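Peruvianin-I (Thevetia peruviana, PDB 6ORM) is a germin-like protein of the cupin family, found in plant latex, that has proteolytic activity and is classed as a cysteine peptidase. Local coordinates at residues 47-52 with 78-83; 137-140 with 144-147. All blocks are in the same frame, centred on the assembly; numbering follows the deposited sequence.

In the fold
The two contacts show how a cupin fold ties loops and sheets together around a shared strand pair. Along the chain they come in series: contact 1 (47-52 with 78-83) closes before contact 2 (137-140 with 144-147) opens, yet their centres lie only about 9 Å apart. Strands 73-79 and 145-151 are antiparallel neighbours in the five-stranded sheet, and Leu79 N lies 2.8 Å from Ala145 O, a probable hydrogen bond joining both contacts. Contact 1 lays the loop before strand 54-57 against the end of strand 73-79; contact 2 brings strand 135-139 of the three-stranded sheet to strand 145-151. Ser47 binds one glycan, Asn144 carries another, and Phe49 is near both.

Contact 1 of 2, residues 47-52 with 78-83; sequences SGFDQW and VLLPGG. With NAG (2-acetamido-2-deoxy-beta-D-glucopyranose), chain D.
Leu80 lies across one face of the Phe49 ring, and this pair is the tight heart of the contact. Leu80 CG stands 3.6 Å from the centroid of the Phe49 ring, only 9° off the ring normal, a CH-pi contact over the centre. The two methyls spread along the same face: Leu80 CD1 reaches Phe49 CG at 3.6 Å, and CD2 settles near CZ at the far end of the ring. Phe49 is turned into this position with CG anti to its carbonyl carbon (chi1 -65°), bringing the far part of the ring to strand 73-79. There Val78 O meets the edge in the ring plane, 3.5 Å from Phe49 CE2, while Val78 CG1 packs beside CE2.

Farther along, the packing thins to backbone: Gly83 CA makes a CA-H...O contact of 3.2 Å with Trp52 O at the end of the type II turn from Leu80 to Gly83. Gln51 and Ser47 lie exposed, away from the close-packed pair. At the Ser47 end of the segment, Ser47 N donates to O5 of the chain D NAG at 3.2 Å, with an N-H...O angle of 158°, and next to it Gly48 O accepts from Asn55 ND2, tying this part of the loop to strand 54-57.

No hydrogen bond crosses directly between the two segments, but backbone bonds of Leu80 with Gly53 and Trp52 with Ser84 join the same loops. CH-pi and van der Waals contact therefore hold the Phe49 part, whereas those bonds and Asp50 OD1, which accepts from Leu54 N and weakly from Trp52 N, tie down the Trp52 end.

Contact 2 of 2, residues 137-140 with 144-147; sequences TVNV and NATF. With NAG (2-acetamido-2-deoxy-beta-D-glucopyranose), chain E.
Asn139 ND2 donates a hydrogen bond to Gly143 O and a weak one to Leu80 O, while the methyl of Ala145 packs against the whole amide, its CB 3.8 Å from each of CG, OD1 and ND2 of Asn139. The other polar atom, Asn139 OD1, accepts from Gly141 N, so both ends of the group are tied to backbone. With CG anti to its backbone N (chi1 -172°), Asn139 sends the amide across the short turn toward strand 145-151. The bonds to Gly141 and Gly143 fix the rotation of the amide.

Deeper in, Thr137 and Phe147 approach from opposite directions. Thr137 CG2 packs 3.5 Å from Phe147 CE1, and OG1 lies obliquely to the same ring, 3.5 Å from CZ. The hydroxyl's polar need is met outside this pair, by a hydrogen bond with Glu106 OE1. Ile104, Val97 and Cys77 also touch the Phe147 side chain, placing it between the two sheets. With an alanine at Phe147, the ring contacts to Thr137 and the packing on these neighbours would be lost, which is likely to open a gap between the sheets and leave the methyl of Thr137 less firmly packed.

At the opposite end, Asn144 turns away from strand 135-139 and carries the chain E NAG, its ND2 bonded covalently to C1 at 1.4 Å. The two asparagines thus part ways: Asn139 spends its amide on the turn backbone, Asn144 on an N-linked sugar. Between these two segments no hydrogen bond forms, and side-chain packing makes the contact.

Contact 1 of 2, residues 47-52 with 78-83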
loop_
_atom_site.group_PDB
_atom_site.type_symbol
_atom_site.label_atom_id
_atom_site.label_comp_id
_atom_site.label_asym_id
_atom_site.label_seq_id
_atom_site.Cartn_x
_atom_site.Cartn_y
_atom_site.Cartn_z
ATOM N N SER A 47 -22.579 -27.275 9.982
ATOM C CA SER A 47 -23.674 -28.068 9.441
ATOM C C SER A 47 -23.189 -29.321 8.731
ATOM O O SER A 47 -24.010 -30.167 8.359
ATOM C CB SER A 47 -24.514 -27.226 8.474
ATOM O OG SER A 47 -23.714 -26.732 7.413
ATOM N N GLY A 48 -21.882 -29.459 8.548
ATOM C CA GLY A 48 -21.317 -30.615 7.882
ATOM C C GLY A 48 -19.815 -30.464 7.826
ATOM O O GLY A 48 -19.254 -29.436 8.219
ATOM N N PHE A 49 -19.165 -31.518 7.343
ATOM C CA PHE A 49 -17.714 -31.551 7.270
ATOM C C PHE A 49 -17.312 -32.118 5.919
ATOM O O PHE A 49 -18.058 -32.896 5.318
ATOM C CB PHE A 49 -17.116 -32.388 8.410
ATOM C CG PHE A 49 -17.361 -31.811 9.777
ATOM C CD1 PHE A 49 -18.564 -32.027 10.432
ATOM C CD2 PHE A 49 -16.392 -31.046 10.403
ATOM C CE1 PHE A 49 -18.795 -31.491 11.684
ATOM C CE2 PHE A 49 -16.616 -30.509 11.658
ATOM C CZ PHE A 49 -17.820 -30.731 12.299
ATOM N N ASP A 50 -16.136 -31.722 5.436
ATOM C CA ASP A 50 -15.663 -32.280 4.184
ATOM C C ASP A 50 -15.153 -33.699 4.428
ATOM O O ASP A 50 -15.114 -34.183 5.562
ATOM C CB ASP A 50 -14.611 -31.366 3.542
ATOM C CG ASP A 50 -13.338 -31.207 4.387
ATOM O OD1 ASP A 50 -13.089 -32.009 5.311
ATOM O OD2 ASP A 50 -12.571 -30.255 4.110
ATOM N N GLN A 51 -14.770 -34.380 3.345
ATOM C CA GLN A 51 -14.302 -35.762 3.441
ATOM C C GLN A 51 -13.165 -35.945 4.441
ATOM O O GLN A 51 -12.953 -37.063 4.919
ATOM C CB GLN A 51 -13.875 -36.286 2.070
ATOM C CG GLN A 51 -12.944 -35.389 1.282
ATOM C CD GLN A 51 -12.488 -36.056 0.001
ATOM O OE1 GLN A 51 -12.294 -37.271 -0.039
ATOM N NE2 GLN A 51 -12.336 -35.269 -1.060
ATOM N N TRP A 52 -12.418 -34.886 4.759
ATOM C CA TRP A 52 -11.254 -34.998 5.628
ATOM C C TRP A 52 -11.542 -34.523 7.049
ATOM O O TRP A 52 -10.617 -34.427 7.860
ATOM C CB TRP A 52 -10.068 -34.226 5.028
ATOM C CG TRP A 52 -9.729 -34.688 3.631
ATOM C CD1 TRP A 52 -9.198 -35.894 3.269
ATOM C CD2 TRP A 52 -9.899 -33.946 2.415
ATOM N NE1 TRP A 52 -9.036 -35.952 1.906
ATOM C CE2 TRP A 52 -9.455 -34.769 1.358
ATOM C CE3 TRP A 52 -10.384 -32.667 2.118
ATOM C CZ2 TRP A 52 -9.484 -34.353 0.027
ATOM C CZ3 TRP A 52 -10.411 -32.258 0.796
ATOM C CH2 TRP A 52 -9.964 -33.098 -0.232
ATOM N N VAL A 78 -13.504 -26.088 12.419
ATOM C CA VAL A 78 -13.772 -27.183 13.343
ATOM C C VAL A 78 -13.303 -28.475 12.692
ATOM O O VAL A 78 -13.640 -28.754 11.536
ATOM C CB VAL A 78 -15.264 -27.255 13.716
ATOM C CG1 VAL A 78 -15.536 -28.441 14.634
ATOM C CG2 VAL A 78 -15.708 -25.950 14.367
ATOM N N LEU A 79 -12.526 -29.257 13.435
ATOM C CA LEU A 79 -11.982 -30.520 12.959
ATOM C C LEU A 79 -12.580 -31.651 13.780
ATOM O O LEU A 79 -12.468 -31.655 15.010
ATOM C CB LEU A 79 -10.457 -30.536 13.063
ATOM C CG LEU A 79 -9.667 -29.667 12.083
ATOM C CD1 LEU A 79 -8.198 -29.621 12.478
ATOM C CD2 LEU A 79 -9.826 -30.182 10.659
ATOM N N LEU A 80 -13.221 -32.599 13.099
ATOM C CA LEU A 80 -13.641 -33.828 13.745
ATOM C C LEU A 80 -12.414 -34.583 14.252
ATOM O O LEU A 80 -11.285 -34.286 13.852
ATOM C CB LEU A 80 -14.432 -34.692 12.765
ATOM C CG LEU A 80 -15.750 -34.103 12.265
ATOM C CD1 LEU A 80 -16.319 -34.954 11.142
ATOM C CD2 LEU A 80 -16.746 -33.982 13.409
ATOM N N PRO A 81 -12.605 -35.547 15.155
ATOM C CA PRO A 81 -11.493 -36.432 15.521
ATOM C C PRO A 81 -10.867 -37.049 14.279
ATOM O O PRO A 81 -11.564 -37.469 13.352
ATOM C CB PRO A 81 -12.161 -37.485 16.409
ATOM C CG PRO A 81 -13.320 -36.767 17.016
ATOM C CD PRO A 81 -13.811 -35.810 15.962
ATOM N N GLY A 82 -9.536 -37.086 14.257
ATOM C CA GLY A 82 -8.814 -37.545 13.089
ATOM C C GLY A 82 -8.834 -36.599 11.909
ATOM O O GLY A 82 -8.243 -36.920 10.870
ATOM N N GLY A 83 -9.493 -35.444 12.028
ATOM C CA GLY A 83 -9.622 -34.555 10.899
ATOM C C GLY A 83 -8.375 -33.725 10.662
ATOM O O GLY A 83 -7.553 -33.500 11.552
HETATM C C1 NAG D . -19.670 -25.626 7.766
HETATM C C2 NAG D . -20.383 -25.953 6.469
HETATM C C3 NAG D . -21.038 -24.696 5.913
HETATM C C4 NAG D . -21.891 -24.007 6.974
HETATM C C5 NAG D . -21.149 -23.879 8.305
HETATM C C6 NAG D . -22.027 -23.385 9.433
HETATM C C7 NAG D . -19.570 -27.780 5.043
HETATM C C8 NAG D . -18.536 -28.206 4.043
HETATM N N2 NAG D . -19.465 -26.526 5.495
HETATM O O3 NAG D . -21.837 -25.048 4.788
HETATM O O4 NAG D . -22.183 -22.685 6.542
HETATM O O5 NAG D . -20.606 -25.144 8.711
HETATM O O6 NAG D . -23.053 -24.313 9.757
HETATM O O7 NAG D . -20.458 -28.536 5.422
#

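Contact 2 of 2, residues 137-140 with 144-147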
loop_
_atom_site.group_PDB
_atom_site.type_symbol
_atom_site.label_atom_id
_atom_site.label_comp_id
_atom_site.label_asym_id
_atom_site.label_seq_id
_atom_site.Cartn_x
_atom_site.Cartn_y
_atom_site.Cartn_z
ATOM N N THR A 137 -3.423 -28.008 9.402
ATOM C CA THR A 137 -3.818 -28.281 10.774
ATOM C C THR A 137 -4.277 -29.727 10.869
ATOM O O THR A 137 -5.005 -30.211 9.998
ATOM C CB THR A 137 -4.949 -27.350 11.239
ATOM O OG1 THR A 137 -4.637 -25.994 10.899
ATOM C CG2 THR A 137 -5.138 -27.457 12.737
ATOM N N VAL A 138 -3.833 -30.422 11.916
ATOM C CA VAL A 138 -4.265 -31.786 12.196
ATOM C C VAL A 138 -4.795 -31.836 13.621
ATOM O O VAL A 138 -4.175 -31.297 14.544
ATOM C CB VAL A 138 -3.124 -32.809 12.001
ATOM C CG1 VAL A 138 -3.613 -34.225 12.301
ATOM C CG2 VAL A 138 -2.564 -32.723 10.587
ATOM N N ASN A 139 -5.944 -32.486 13.797
ATOM C CA ASN A 139 -6.526 -32.709 15.115
ATOM C C ASN A 139 -5.781 -33.844 15.813
ATOM O O ASN A 139 -5.821 -34.989 15.354
ATOM C CB ASN A 139 -8.012 -33.034 14.974
ATOM C CG ASN A 139 -8.736 -33.091 16.305
ATOM O OD1 ASN A 139 -8.119 -33.059 17.371
ATOM N ND2 ASN A 139 -10.060 -33.180 16.249
ATOM N N VAL A 140 -5.097 -33.529 16.914
ATOM C CA VAL A 140 -4.356 -34.526 17.677
ATOM C C VAL A 140 -4.919 -34.722 19.082
ATOM O O VAL A 140 -4.343 -35.465 19.877
ATOM C CB VAL A 140 -2.853 -34.182 17.736
ATOM C CG1 VAL A 140 -2.246 -34.232 16.341
ATOM C CG2 VAL A 140 -2.633 -32.818 18.376
ATOM N N ASN A 144 -13.703 -32.745 19.097
ATOM C CA ASN A 144 -13.512 -31.744 18.061
ATOM C C ASN A 144 -12.439 -30.744 18.462
ATOM O O ASN A 144 -12.291 -30.395 19.636
ATOM C CB ASN A 144 -14.804 -30.973 17.791
ATOM C CG ASN A 144 -15.887 -31.820 17.160
ATOM O OD1 ASN A 144 -15.641 -32.909 16.643
ATOM N ND2 ASN A 144 -17.111 -31.304 17.208
ATOM N N ALA A 145 -11.706 -30.263 17.466
ATOM C CA ALA A 145 -10.791 -29.144 17.625
ATOM C C ALA A 145 -11.397 -27.924 16.947
ATOM O O ALA A 145 -11.900 -28.022 15.822
ATOM C CB ALA A 145 -9.420 -29.466 17.032
ATOM N N THR A 146 -11.364 -26.784 17.628
ATOM C CA THR A 146 -11.851 -25.527 17.076
ATOM C C THR A 146 -10.741 -24.489 17.127
ATOM O O THR A 146 -10.068 -24.344 18.152
ATOM C CB THR A 146 -13.078 -25.019 17.843
ATOM O OG1 THR A 146 -14.118 -26.004 17.795
ATOM C CG2 THR A 146 -13.593 -23.717 17.236
ATOM N N PHE A 147 -10.541 -23.783 16.015
ATOM C CA PHE A 147 -9.641 -22.643 15.997
ATOM C C PHE A 147 -10.189 -21.578 15.060
ATOM O O PHE A 147 -10.951 -21.870 14.136
ATOM C CB PHE A 147 -8.208 -23.038 15.598
ATOM C CG PHE A 147 -8.091 -23.691 14.248
ATOM C CD1 PHE A 147 -8.304 -25.050 14.100
ATOM C CD2 PHE A 147 -7.726 -22.950 13.134
ATOM C CE1 PHE A 147 -8.178 -25.655 12.866
ATOM C CE2 PHE A 147 -7.597 -23.549 11.896
ATOM C CZ PHE A 147 -7.819 -24.907 11.762
HETATM C C1 NAG E . -18.308 -31.901 16.680
HETATM C C2 NAG E . -19.125 -32.570 17.780
HETATM C C3 NAG E . -20.442 -33.107 17.213
HETATM C C4 NAG E . -21.199 -31.992 16.499
HETATM C C5 NAG E . -20.298 -31.332 15.454
HETATM C C6 NAG E . -20.920 -30.105 14.829
HETATM C C7 NAG E . -18.044 -33.566 19.738
HETATM C C8 NAG E . -17.259 -34.725 20.273
HETATM N N2 NAG E . -18.368 -33.621 18.442
HETATM O O3 NAG E . -21.251 -33.656 18.250
HETATM O O4 NAG E . -22.356 -32.533 15.865
HETATM O O5 NAG E . -19.082 -30.880 16.067
HETATM O O6 NAG E . -20.993 -29.038 15.765
HETATM O O7 NAG E . -18.373 -32.620 20.448
#